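Local coordinates for protein CalS13 (Micromonospora echinospora, PDB 4ZAS) that is a DegT/DnrJ/EryC1-family sugar aminotransferase that uses pyridoxal 5'-phosphate and probably transfers an amino group to a dTDP-linked keto sugar, at residues A[117-122]-A[191-196]; A[216-219]-A[225-228]; A[330-333]-A[337-340]. All coordinates share one frame; numbering follows the deposited sequence.

Interaction 1 of 3, residues A[117-122]-A[191-196]; sequences EGTNWP and VEDCAQ
Thr119 and Asp193 meet beside strand 189-193 in the central sheet of the aminotransferase fold, where that strand faces the turn leading into helix 121-125. They carry this buried contact through one hydrogen bond: Thr119 OG1 donates to Asp193 OD2 over 2.5 Å and meets that oxygen nearly along its C-O axis. Asp193 reaches across because its CG stands anti to the backbone N (chi1 -176°), which carries the carboxylate out toward Thr119. In Thr119 the methyl CG2 takes the place opposite the backbone N, and the hydroxyl sits beside that N; both branches lie near OD2, with CG2 at 3.6 Å from Asp193 OD2. The hydroxyl is also hydrogen-bonded to the hydroxyl of Thr115, while Thr119 and Asp193 both pack on Val161 of strand 155-161. Further along, Gln196 NE2 bonds to O3 of the pyridoxal phosphate-modified lysine at position 222, so the loop after the strand reaches the cofactor. The two carboxylate oxygens of Asp193 have different partners. OD2 takes the threonine, whereas OD1 closes an Asx turn by accepting from Ala195 N at 2.9 Å, with an N-H...O angle of 155°.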
loop_
_atom_site.group_PDB
_atom_site.type_symbol
_atom_site.label_atom_id
_atom_site.label_comp_id
_atom_site.label_asym_id
_atom_site.label_seq_id
_atom_site.Cartn_x
_atom_site.Cartn_y
_atom_site.Cartn_z
ATOM N N GLU A 117 13.716 7.194 3.638
ATOM C CA GLU A 117 13.115 7.772 2.431
ATOM C C GLU A 117 11.575 7.708 2.424
ATOM O O GLU A 117 10.920 8.555 1.823
ATOM C CB GLU A 117 13.645 7.082 1.167
ATOM C CG GLU A 117 15.090 7.436 0.794
ATOM C CD GLU A 117 16.169 6.589 1.487
ATOM O OE1 GLU A 117 15.867 5.784 2.397
ATOM O OE2 GLU A 117 17.334 6.712 1.068
ATOM N N GLY A 118 10.991 6.735 3.120
ATOM C CA GLY A 118 9.541 6.642 3.210
ATOM C C GLY A 118 8.911 7.886 3.805
ATOM O O GLY A 118 7.731 8.174 3.612
ATOM N N THR A 119 9.711 8.642 4.540
ATOM C CA THR A 119 9.249 9.899 5.091
ATOM C C THR A 119 8.985 10.907 3.988
ATOM O O THR A 119 7.999 11.620 4.024
ATOM C CB THR A 119 10.277 10.476 6.076
ATOM O OG1 THR A 119 10.451 9.559 7.165
ATOM C CG2 THR A 119 9.818 11.834 6.619
ATOM N N ASN A 120 9.837 10.937 2.978
ATOM C CA ASN A 120 9.839 12.072 2.069
ATOM C C ASN A 120 9.239 11.811 0.674
ATOM O O ASN A 120 8.658 12.714 0.066
ATOM C CB ASN A 120 11.272 12.580 1.913
ATOM C CG ASN A 120 11.810 13.193 3.192
ATOM O OD1 ASN A 120 11.109 13.932 3.876
ATOM N ND2 ASN A 120 13.059 12.882 3.522
ATOM N N TRP A 121 9.350 10.591 0.164
ATOM C CA TRP A 121 8.801 10.333 -1.161
ATOM C C TRP A 121 7.290 10.535 -1.252
ATOM O O TRP A 121 6.812 10.934 -2.309
ATOM C CB TRP A 121 9.163 8.929 -1.640
ATOM C CG TRP A 121 10.657 8.636 -1.879
ATOM C CD1 TRP A 121 11.193 7.408 -2.126
ATOM C CD2 TRP A 121 11.774 9.560 -1.887
ATOM N NE1 TRP A 121 12.549 7.498 -2.288
ATOM C CE2 TRP A 121 12.934 8.803 -2.149
ATOM C CE3 TRP A 121 11.907 10.943 -1.695
ATOM C CZ2 TRP A 121 14.207 9.377 -2.232
ATOM C CZ3 TRP A 121 13.177 11.513 -1.780
ATOM C CH2 TRP A 121 14.305 10.730 -2.040
ATOM N N PRO A 122 6.536 10.278 -0.165
ATOM C CA PRO A 122 5.118 10.664 -0.185
ATOM C C PRO A 122 4.890 12.146 -0.447
ATOM O O PRO A 122 3.812 12.503 -0.934
ATOM C CB PRO A 122 4.631 10.296 1.211
ATOM C CG PRO A 122 5.441 9.124 1.564
ATOM C CD PRO A 122 6.816 9.376 0.967
ATOM N N VAL A 191 2.809 17.585 10.304
ATOM C CA VAL A 191 2.820 16.116 10.344
ATOM C C VAL A 191 4.036 15.587 11.098
ATOM O O VAL A 191 5.176 15.874 10.702
ATOM C CB VAL A 191 2.845 15.514 8.912
ATOM C CG1 VAL A 191 2.841 14.003 9.001
ATOM C CG2 VAL A 191 1.676 15.998 8.103
ATOM N N GLU A 192 3.808 14.802 12.152
ATOM C CA GLU A 192 4.895 14.124 12.884
ATOM C C GLU A 192 5.126 12.687 12.427
ATOM O O GLU A 192 4.254 11.843 12.608
ATOM C CB GLU A 192 4.601 14.086 14.385
ATOM C CG GLU A 192 4.494 15.436 15.071
ATOM C CD GLU A 192 4.118 15.301 16.538
ATOM O OE1 GLU A 192 4.578 14.351 17.188
ATOM O OE2 GLU A 192 3.337 16.134 17.039
ATOM N N ASP A 193 6.302 12.387 11.887
ATOM C CA ASP A 193 6.648 10.989 11.592
ATOM C C ASP A 193 7.096 10.254 12.871
ATOM O O ASP A 193 8.221 10.415 13.336
ATOM C CB ASP A 193 7.737 10.933 10.522
ATOM C CG ASP A 193 8.084 9.513 10.097
ATOM O OD1 ASP A 193 7.743 8.554 10.829
ATOM O OD2 ASP A 193 8.722 9.356 9.027
ATOM N N CYS A 194 6.202 9.451 13.435
ATOM C CA CYS A 194 6.467 8.737 14.681
ATOM C C CYS A 194 6.794 7.265 14.435
ATOM O O CYS A 194 6.571 6.426 15.303
ATOM C CB CYS A 194 5.264 8.840 15.629
ATOM S SG CYS A 194 4.687 10.497 15.910
ATOM N N ALA A 195 7.312 6.953 13.249
ATOM C CA ALA A 195 7.525 5.566 12.834
ATOM C C ALA A 195 8.375 4.753 13.815
ATOM O O ALA A 195 8.101 3.573 14.046
ATOM C CB ALA A 195 8.161 5.532 11.465
ATOM N N GLN A 196 9.395 5.375 14.398
ATOM C CA GLN A 196 10.272 4.656 15.310
ATOM C C GLN A 196 9.955 4.993 16.749
ATOM O O GLN A 196 10.721 4.664 17.651
ATOM C CB GLN A 196 11.730 4.974 15.012
ATOM C CG GLN A 196 12.076 4.854 13.569
ATOM C CD GLN A 196 13.451 5.378 13.257
ATOM O OE1 GLN A 196 14.082 5.991 14.096
ATOM N NE2 GLN A 196 13.947 5.093 12.058
#

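Interaction 2 of 3, residues A[216-219]-A[225-228]; sequences YSTG and TTGS
The loop that carries the pyridoxal phosphate-modified lysine, position 222, is closed at its base where Thr218 meets Thr225 and Thr226. The main tie is a backbone bond: Thr226 N donates to Thr218 O over 2.8 Å, nearly straight at 166° and in the carbonyl plane. The same carbonyl oxygen has the hydroxyl of Thr225 beside it, since OG1 of Thr225 stands 3.0 Å from Thr218 O and equally 3.0 Å from Gly219 O. That hydroxyl lies opposite the backbone N of its own residue (chi1 -171°), and from there it also accepts from Gly227 N at 3.0 Å. The result is an ST turn, and Ser217 makes a second one, its OG accepting from Gly219 N. The two turns flank the lysine loop between strands 213-217 and 230-233 of the central sheet, and Ser217 OG additionally bonds the cofactor phosphate through OP2. Next to the backbone bond, Thr218 OG1 and Thr226 OG1 come within 2.7 Å of each other. Both hydroxyls are tucked between backbone N and carbonyl carbon, and from there the oxygens meet as the side chains cross. Both threonines also touch Tyr63 of helix 58-71. Thr226 OG1 goes on to donate to Ser228 O at 2.5 Å, approaching from 60° out of the carbonyl plane. Ser228 OG is hydrogen-bonded to ND2 of Asn274 of the second subunit.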
loop_
_atom_site.group_PDB
_atom_site.type_symbol
_atom_site.label_atom_id
_atom_site.label_comp_id
_atom_site.label_asym_id
_atom_site.label_seq_id
_atom_site.Cartn_x
_atom_site.Cartn_y
_atom_site.Cartn_z
ATOM N N TYR A 216 2.485 6.579 12.554
ATOM C CA TYR A 216 3.284 5.522 13.177
ATOM C C TYR A 216 3.499 4.378 12.212
ATOM O O TYR A 216 2.677 4.161 11.326
ATOM C CB TYR A 216 2.593 4.987 14.437
ATOM C CG TYR A 216 2.734 5.813 15.718
ATOM C CD1 TYR A 216 1.923 6.916 15.975
ATOM C CD2 TYR A 216 3.634 5.433 16.701
ATOM C CE1 TYR A 216 2.041 7.633 17.163
ATOM C CE2 TYR A 216 3.759 6.131 17.874
ATOM C CZ TYR A 216 2.966 7.229 18.113
ATOM O OH TYR A 216 3.122 7.904 19.314
ATOM N N SER A 217 4.591 3.638 12.377
ATOM C CA SER A 217 4.774 2.404 11.623
ATOM C C SER A 217 4.717 1.196 12.535
ATOM O O SER A 217 5.232 1.229 13.656
ATOM C CB SER A 217 6.112 2.412 10.878
ATOM O OG SER A 217 6.421 1.135 10.332
ATOM N N THR A 218 4.112 0.116 12.048
ATOM C CA THR A 218 4.172 -1.154 12.756
ATOM C C THR A 218 4.766 -2.218 11.839
ATOM O O THR A 218 4.377 -3.396 11.901
ATOM C CB THR A 218 2.796 -1.611 13.271
ATOM O OG1 THR A 218 1.843 -1.564 12.207
ATOM C CG2 THR A 218 2.332 -0.719 14.394
ATOM N N GLY A 219 5.719 -1.790 11.003
ATOM C CA GLY A 219 6.480 -2.690 10.141
ATOM C C GLY A 219 7.318 -3.704 10.912
ATOM O O GLY A 219 7.417 -3.644 12.147
ATOM N N THR A 225 4.881 -4.501 16.181
ATOM C CA THR A 225 4.672 -4.853 14.761
ATOM C C THR A 225 3.322 -5.495 14.447
ATOM O O THR A 225 2.744 -6.204 15.277
ATOM C CB THR A 225 5.736 -5.812 14.249
ATOM O OG1 THR A 225 5.599 -5.951 12.838
ATOM C CG2 THR A 225 5.600 -7.169 14.894
ATOM N N THR A 226 2.819 -5.235 13.244
ATOM C CA THR A 226 1.639 -5.949 12.722
ATOM C C THR A 226 2.009 -6.825 11.530
ATOM O O THR A 226 1.146 -7.204 10.736
ATOM C CB THR A 226 0.506 -4.987 12.280
ATOM O OG1 THR A 226 1.056 -3.993 11.414
ATOM C CG2 THR A 226 -0.071 -4.294 13.453
ATOM N N GLY A 227 3.301 -7.123 11.399
ATOM C CA GLY A 227 3.829 -7.756 10.200
ATOM C C GLY A 227 4.161 -6.626 9.246
ATOM O O GLY A 227 5.319 -6.230 9.097
ATOM N N SER A 228 3.127 -6.095 8.600
ATOM C CA SER A 228 3.248 -4.817 7.932
ATOM C C SER A 228 2.142 -3.956 8.474
ATOM O O SER A 228 1.128 -4.470 8.953
ATOM C CB SER A 228 3.146 -4.958 6.428
ATOM O OG SER A 228 4.081 -5.906 5.953
#

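Interaction 3 of 3, residues A[330-333]-A[337-340]; sequences LKVR and AFMR
Phe338 of helix 335-344 packs against Val332 and Leu330 of the strand just before it, a strand-to-helix connection closed by apolar packing. Starting at the backbone, Phe338 CB is 4.1 Å from Val332 CG2. The next atom, Phe338 CG, approaches the same methyl to 4.0 Å. It stands anti to the backbone N (chi1 178°), which extends the ring away from the helix and across the strand. There the other valine methyl takes over: Val332 CG1 sits above the middle of one ring face, 4.2 Å from the Phe338 ring centroid and only 10° off the normal, a CH-pi contact. One methyl lies against CB and CG while the other covers a ring face, and the two side chains cross at about a right angle. At the tip, Phe338 CZ meets Leu330 CD1 at 4.2 Å. Trp404, the last residue of the chain, joins the ring in an edge-to-face stack. The phenylalanine thus sits between its own helix and strand 328-332, the middle strand of a three-stranded antiparallel sheet, with Val380 of neighbouring strand 379-382 and Ile400 of helix 390-401 also against it.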
loop_
_atom_site.group_PDB
_atom_site.type_symbol
_atom_site.label_atom_id
_atom_site.label_comp_id
_atom_site.label_asym_id
_atom_site.label_seq_id
_atom_site.Cartn_x
_atom_site.Cartn_y
_atom_site.Cartn_z
ATOM N N LEU A 330 25.244 7.456 18.117
ATOM C CA LEU A 330 26.519 8.039 18.504
ATOM C C LEU A 330 27.038 8.896 17.349
ATOM O O LEU A 330 26.708 8.639 16.193
ATOM C CB LEU A 330 27.554 6.963 18.837
ATOM C CG LEU A 330 27.357 6.121 20.090
ATOM C CD1 LEU A 330 28.519 5.134 20.234
ATOM C CD2 LEU A 330 27.201 7.014 21.320
ATOM N N LYS A 331 27.832 9.918 17.645
ATOM C CA LYS A 331 28.587 10.568 16.580
ATOM C C LYS A 331 30.074 10.298 16.802
ATOM O O LYS A 331 30.639 10.709 17.817
ATOM C CB LYS A 331 28.283 12.059 16.522
ATOM C CG LYS A 331 26.830 12.346 16.224
ATOM C CD LYS A 331 26.517 13.803 16.394
ATOM C CE LYS A 331 26.464 14.170 17.876
ATOM N NZ LYS A 331 26.343 15.642 18.088
ATOM N N VAL A 332 30.706 9.606 15.857
ATOM C CA VAL A 332 32.062 9.102 16.062
ATOM C C VAL A 332 33.048 9.584 15.011
ATOM O O VAL A 332 32.695 9.725 13.844
ATOM C CB VAL A 332 32.071 7.556 16.082
ATOM C CG1 VAL A 332 31.156 7.048 17.161
ATOM C CG2 VAL A 332 31.618 6.984 14.744
ATOM N N ARG A 333 34.282 9.847 15.428
ATOM C CA ARG A 333 35.390 10.058 14.498
ATOM C C ARG A 333 35.665 8.740 13.773
ATOM O O ARG A 333 35.464 7.670 14.349
ATOM C CB ARG A 333 36.652 10.546 15.229
ATOM C CG ARG A 333 37.256 9.499 16.171
ATOM C CD ARG A 333 38.720 9.741 16.617
ATOM N NE ARG A 333 39.136 8.600 17.433
ATOM C CZ ARG A 333 39.599 7.448 16.931
ATOM N NH1 ARG A 333 39.740 7.286 15.617
ATOM N NH2 ARG A 333 39.927 6.447 17.741
ATOM N N ALA A 337 36.190 2.859 10.384
ATOM C CA ALA A 337 37.005 2.017 11.256
ATOM C C ALA A 337 36.183 1.600 12.476
ATOM O O ALA A 337 36.329 0.483 12.970
ATOM C CB ALA A 337 38.302 2.728 11.669
ATOM N N PHE A 338 35.305 2.485 12.940
ATOM C CA PHE A 338 34.431 2.174 14.074
ATOM C C PHE A 338 33.512 0.977 13.778
ATOM O O PHE A 338 33.484 -0.007 14.514
ATOM C CB PHE A 338 33.574 3.392 14.429
ATOM C CG PHE A 338 32.603 3.157 15.567
ATOM C CD1 PHE A 338 33.017 3.238 16.882
ATOM C CD2 PHE A 338 31.277 2.823 15.313
ATOM C CE1 PHE A 338 32.127 3.027 17.921
ATOM C CE2 PHE A 338 30.388 2.600 16.350
ATOM C CZ PHE A 338 30.821 2.704 17.658
ATOM N N MET A 339 32.770 1.074 12.684
ATOM C CA MET A 339 31.807 0.041 12.302
ATOM C C MET A 339 32.552 -1.244 12.034
ATOM O O MET A 339 32.082 -2.324 12.386
ATOM C CB MET A 339 31.001 0.476 11.073
ATOM C CG MET A 339 30.359 1.837 11.240
ATOM S SD MET A 339 29.181 2.258 9.958
ATOM C CE MET A 339 30.311 2.807 8.666
ATOM N N ARG A 340 33.721 -1.120 11.418
ATOM C CA ARG A 340 34.530 -2.285 11.099
ATOM C C ARG A 340 34.962 -3.017 12.367
ATOM O O ARG A 340 34.845 -4.234 12.464
ATOM C CB ARG A 340 35.763 -1.860 10.305
ATOM C CG ARG A 340 36.632 -2.989 9.803
ATOM C CD ARG A 340 35.814 -4.024 9.046
ATOM N NE ARG A 340 36.656 -4.747 8.098
ATOM C CZ ARG A 340 37.513 -5.705 8.439
ATOM N NH1 ARG A 340 37.606 -6.093 9.704
ATOM N NH2 ARG A 340 38.255 -6.298 7.511
#

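In the fold
Interactions 1 and 2 belong together: their centres are 13 Å apart, they use neighbouring strands of the central sheet, and they touch, Cys194 O lying 3.4 Å from Tyr216 CD2 and Ala195 CB 3.8 Å from Ser217 CB. The modified lysine is hydrogen-bonded from both, by Gln196 at its O3 and by Ser217 at its phosphate. The bound dTDP-4-keto-6-deoxyglucose is close too, about 6 Å from Gly219 and about 8 Å from the side chain of Thr119. Interaction 3 stands apart in a separate three-stranded antiparallel sheet and the helix after its middle strand, its centre 26 Å from that of interaction 1 and 30 Å from that of interaction 2, far from the cofactor.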